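Local coordinates for protein sensor histidine kinase CusS (Escherichia coli, PDB 5KU5) that senses copper and silver ions through its periplasmic domain and activates the response regulator CusR by phosphorylation, at residues 134-137 with 138-141; 4-7 with 8-11. All coordinates share one frame; numbering follows the deposited sequence.

Contact 1 of 2, residues 134-137 with 138-141; sequences LSID and FHLH. With AG (silver ion), chain F.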
loop_
_atom_site.group_PDB
_atom_site.type_symbol
_atom_site.label_atom_id
_atom_site.label_comp_id
_atom_site.label_asym_id
_atom_site.label_seq_id
_atom_site.Cartn_x
_atom_site.Cartn_y
_atom_site.Cartn_z
ATOM N N LEU A 134 -4.067 10.372 -2.306
ATOM C CA LEU A 134 -2.889 9.529 -2.558
ATOM C C LEU A 134 -1.834 10.325 -3.322
ATOM O O LEU A 134 -2.157 11.013 -4.291
ATOM C CB LEU A 134 -3.281 8.288 -3.372
ATOM C CG LEU A 134 -2.161 7.336 -3.817
ATOM C CD1 LEU A 134 -1.514 6.673 -2.614
ATOM C CD2 LEU A 134 -2.691 6.283 -4.778
ATOM N N SER A 135 -0.576 10.209 -2.897
ATOM C CA SER A 135 0.529 10.940 -3.523
ATOM C C SER A 135 0.786 10.485 -4.957
ATOM O O SER A 135 0.893 9.287 -5.221
ATOM C CB SER A 135 1.819 10.782 -2.716
ATOM O OG SER A 135 2.918 11.344 -3.417
ATOM N N ILE A 136 0.899 11.451 -5.866
ATOM C CA ILE A 136 1.191 11.181 -7.278
ATOM C C ILE A 136 2.509 11.813 -7.738
ATOM O O ILE A 136 2.776 11.879 -8.936
ATOM C CB ILE A 136 0.021 11.629 -8.194
ATOM C CG1 ILE A 136 -0.147 13.156 -8.218
ATOM C CG2 ILE A 136 -1.272 10.977 -7.736
ATOM C CD1 ILE A 136 -1.149 13.646 -9.245
ATOM N N ASP A 137 3.340 12.253 -6.797
ATOM C CA ASP A 137 4.571 12.977 -7.138
ATOM C C ASP A 137 5.539 12.126 -7.951
ATOM O O ASP A 137 6.161 12.626 -8.889
ATOM C CB ASP A 137 5.273 13.498 -5.884
ATOM C CG ASP A 137 4.434 14.505 -5.131
ATOM O OD1 ASP A 137 3.436 14.096 -4.503
ATOM O OD2 ASP A 137 4.772 15.705 -5.155
ATOM N N PHE A 138 5.644 10.845 -7.607
ATOM C CA PHE A 138 6.501 9.922 -8.354
ATOM C C PHE A 138 6.029 9.749 -9.805
ATOM O O PHE A 138 6.865 9.630 -10.698
ATOM C CB PHE A 138 6.617 8.566 -7.636
ATOM C CG PHE A 138 7.810 7.750 -8.059
ATOM C CD1 PHE A 138 9.101 8.278 -7.986
ATOM C CD2 PHE A 138 7.653 6.441 -8.510
ATOM C CE1 PHE A 138 10.202 7.525 -8.372
ATOM C CE2 PHE A 138 8.751 5.684 -8.892
ATOM C CZ PHE A 138 10.026 6.225 -8.825
ATOM N N HIS A 139 4.713 9.766 -10.041
ATOM C CA HIS A 139 4.158 9.783 -11.416
ATOM C C HIS A 139 4.630 11.014 -12.188
ATOM O O HIS A 139 5.099 10.900 -13.321
ATOM C CB HIS A 139 2.616 9.773 -11.438
ATOM C CG HIS A 139 1.993 8.551 -10.837
ATOM N ND1 HIS A 139 2.235 7.287 -11.314
ATOM C CD2 HIS A 139 1.110 8.403 -9.822
ATOM C CE1 HIS A 139 1.542 6.407 -10.614
ATOM N NE2 HIS A 139 0.853 7.060 -9.700
ATOM N N LEU A 140 4.500 12.182 -11.558
ATOM C CA LEU A 140 4.837 13.462 -12.180
ATOM C C LEU A 140 6.342 13.634 -12.401
ATOM O O LEU A 140 6.751 14.202 -13.414
ATOM C CB LEU A 140 4.292 14.631 -11.344
ATOM C CG LEU A 140 2.774 14.682 -11.117
ATOM C CD1 LEU A 140 2.409 15.862 -10.228
ATOM C CD2 LEU A 140 2.008 14.746 -12.432
ATOM N N HIS A 141 7.159 13.150 -11.461
ATOM C CA HIS A 141 8.619 13.143 -11.636
ATOM C C HIS A 141 9.038 12.367 -12.884
ATOM O O HIS A 141 9.929 12.802 -13.610
ATOM C CB HIS A 141 9.334 12.554 -10.414
ATOM C CG HIS A 141 9.241 13.406 -9.185
ATOM N ND1 HIS A 141 9.200 12.873 -7.914
ATOM C CD2 HIS A 141 9.167 14.750 -9.033
ATOM C CE1 HIS A 141 9.115 13.852 -7.031
ATOM N NE2 HIS A 141 9.089 15.001 -7.683
HETATM AG AG AG F . 4.429 6.367 -11.947
HETATM O O HOH W 1 0.732 7.036 -6.910
HETATM O O HOH W 2 4.292 9.808 -5.267
HETATM O O HOH W 3 3.269 8.386 -7.607
#
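The carbonyl oxygen of Asp137 receives the backbone N of His141 at 2.8 Å, with an N-H...O angle of 162°, while the imidazole of His141 lays one face over the same oxygen, 3.1 Å above the ring plane and offset toward its rim. One residue earlier, Ile136, at the N-cap position, offers its O to the N of Leu140 at 3.2 Å. These bonds start helix 137-146 where strand 125-135 ends, a worked example of a helix start whose leading N-H groups need other acceptors. Water fills that role: one molecule accepts from Phe138 N at 2.9 Å and also bonds Ser135 OG, and another takes His139 N at 3.1 Å. Asp137 OD2 is held by Ser109 N and Asn110 ND2.

His139 has CG anti to its carbonyl carbon (chi1 -63°), which sets the ring beside the backbone N and across Ile136 at about a right angle; Ile136 CB meets its edge in the ring plane, 3.8 Å from CD2. ND1 then binds a silver ion at 2.5 Å, the other ligand being His5 NE2 of the second subunit. NE2 hydrogen-bonds to Asp10 OD1, with a weak bond to a water that donates to Ser135 O. With ND1 given to the metal, NE2 is left as donor, and the Asp10 carboxylate would probably polarise the imidazole and strengthen ND1 as a silver ligand.

Contact 2 of 2, residues 4-7 with 8-11; sequences VHFA and EQDI. With AG (silver ion), chain H.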
loop_
_atom_site.group_PDB
_atom_site.type_symbol
_atom_site.label_atom_id
_atom_site.label_comp_id
_atom_site.label_asym_id
_atom_site.label_seq_id
_atom_site.Cartn_x
_atom_site.Cartn_y
_atom_site.Cartn_z
ATOM N N VAL A 4 -2.923 7.169 -18.258
ATOM C CA VAL A 4 -4.152 6.433 -17.922
ATOM C C VAL A 4 -3.814 5.233 -17.033
ATOM O O VAL A 4 -4.547 4.921 -16.095
ATOM C CB VAL A 4 -4.908 5.976 -19.199
ATOM C CG1 VAL A 4 -6.024 4.982 -18.880
ATOM C CG2 VAL A 4 -5.475 7.185 -19.934
ATOM N N HIS A 5 -2.698 4.576 -17.334
ATOM C CA HIS A 5 -2.214 3.461 -16.535
ATOM C C HIS A 5 -1.822 3.884 -15.107
ATOM O O HIS A 5 -2.161 3.195 -14.141
ATOM C CB HIS A 5 -1.038 2.785 -17.236
ATOM C CG HIS A 5 -0.511 1.609 -16.489
ATOM N ND1 HIS A 5 -1.106 0.369 -16.545
ATOM C CD2 HIS A 5 0.523 1.495 -15.630
ATOM C CE1 HIS A 5 -0.450 -0.465 -15.762
ATOM N NE2 HIS A 5 0.545 0.193 -15.201
ATOM N N PHE A 6 -1.117 5.006 -14.982
ATOM C CA PHE A 6 -0.802 5.583 -13.668
ATOM C C PHE A 6 -2.069 5.915 -12.874
ATOM O O PHE A 6 -2.114 5.694 -11.664
ATOM C CB PHE A 6 0.048 6.859 -13.796
ATOM C CG PHE A 6 1.461 6.649 -14.310
ATOM C CD1 PHE A 6 2.096 5.397 -14.295
ATOM C CD2 PHE A 6 2.189 7.748 -14.763
ATOM C CE1 PHE A 6 3.400 5.257 -14.761
ATOM C CE2 PHE A 6 3.491 7.608 -15.225
ATOM C CZ PHE A 6 4.097 6.363 -15.222
ATOM N N ALA A 7 -3.087 6.443 -13.555
ATOM C CA ALA A 7 -4.372 6.741 -12.911
ATOM C C ALA A 7 -5.030 5.479 -12.374
ATOM O O ALA A 7 -5.512 5.470 -11.240
ATOM C CB ALA A 7 -5.313 7.459 -13.873
ATOM N N GLU A 8 -5.035 4.419 -13.183
ATOM C CA GLU A 8 -5.638 3.138 -12.785
ATOM C C GLU A 8 -4.894 2.470 -11.622
ATOM O O GLU A 8 -5.535 1.896 -10.735
ATOM C CB GLU A 8 -5.741 2.180 -13.982
ATOM C CG GLU A 8 -6.777 2.588 -15.028
ATOM C CD GLU A 8 -8.216 2.501 -14.531
ATOM O OE1 GLU A 8 -8.558 1.547 -13.797
ATOM O OE2 GLU A 8 -9.018 3.392 -14.881
ATOM N N GLN A 9 -3.560 2.548 -11.626
ATOM C CA GLN A 9 -2.750 2.140 -10.463
ATOM C C GLN A 9 -3.237 2.830 -9.185
ATOM O O GLN A 9 -3.490 2.173 -8.176
ATOM C CB GLN A 9 -1.261 2.473 -10.658
ATOM C CG GLN A 9 -0.478 1.526 -11.549
ATOM C CD GLN A 9 1.004 1.880 -11.584
ATOM O OE1 GLN A 9 1.369 3.034 -11.827
ATOM N NE2 GLN A 9 1.866 0.895 -11.333
ATOM N N ASP A 10 -3.376 4.152 -9.256
ATOM C CA ASP A 10 -3.823 4.969 -8.119
ATOM C C ASP A 10 -5.255 4.662 -7.703
ATOM O O ASP A 10 -5.535 4.508 -6.517
ATOM C CB ASP A 10 -3.698 6.463 -8.441
ATOM C CG ASP A 10 -2.262 6.898 -8.656
ATOM O OD1 ASP A 10 -1.347 6.075 -8.437
ATOM O OD2 ASP A 10 -2.037 8.060 -9.049
ATOM N N ILE A 11 -6.153 4.578 -8.683
ATOM C CA ILE A 11 -7.567 4.253 -8.430
ATOM C C ILE A 11 -7.713 2.919 -7.681
ATOM O O ILE A 11 -8.521 2.814 -6.757
ATOM C CB ILE A 11 -8.384 4.271 -9.745
ATOM C CG1 ILE A 11 -8.586 5.726 -10.198
ATOM C CG2 ILE A 11 -9.740 3.586 -9.583
ATOM C CD1 ILE A 11 -8.938 5.887 -11.661
HETATM AG AG AG H . 2.376 -0.737 -14.030
#
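Between Val4 and Ile11 the chain makes two turns of regular alpha-helix, the start of helix 2-25 in the PDC-fold sensor domain, and every backbone N-H of the second turn finds its acceptor four residues back. Gln9 N to His5 O is the straightest, 2.9 Å with an N-H...O angle of 169°, and Ile11 N to Ala7 O closes at 2.8 Å; Glu8 and Asp10 repeat the pattern on Val4 and Phe6. The polar ends of His5, Gln9 and Asp10 find partners beyond this helical segment. His5, its CG anti to the backbone N (chi1 -179°), binds a silver ion shared with the second subunit through NE2 at 2.4 Å. The Gln9 chain, extended beyond CG, passes obliquely across His5, CD 4.0 Å from its NE2. Both ends of the Gln9 amide are hydrogen-bonded, NE2 to Gln9 OE1 of the second subunit. Replacing it with an alanine would probably leave that neighbouring amide without its mate and open a gap beside His5. Asp10 has both oxygens engaged, OD1 by a histidine and OD2 in a salt bridge with Arg112 NH1. Phe6 lies alongside Gln9, its CD1 3.5 Å from Gln9 OE1, with ring and amide planes 22° apart.

Contact 2 comes first along the chain, near the start of helix 2-25, and contact 1 lies near the end of the chain, where strand 125-135 of the antiparallel sheet passes into helix 137-146. Although far apart in sequence, their centres lie about 11 Å apart, on the same side of the chain's centre, and they touch: Phe6 CG packs 3.2 Å from His139 ND1, and Ile136 CG2 comes within 3.3 Å of Asp10 OD2. Both face the second subunit, so each of the two interface silver ions joins contact 2 of one chain to contact 1 of the other. Metal binding thus ties the first and last helices of the sensor domain together across the dimer interface, consistent with a part in copper and silver sensing.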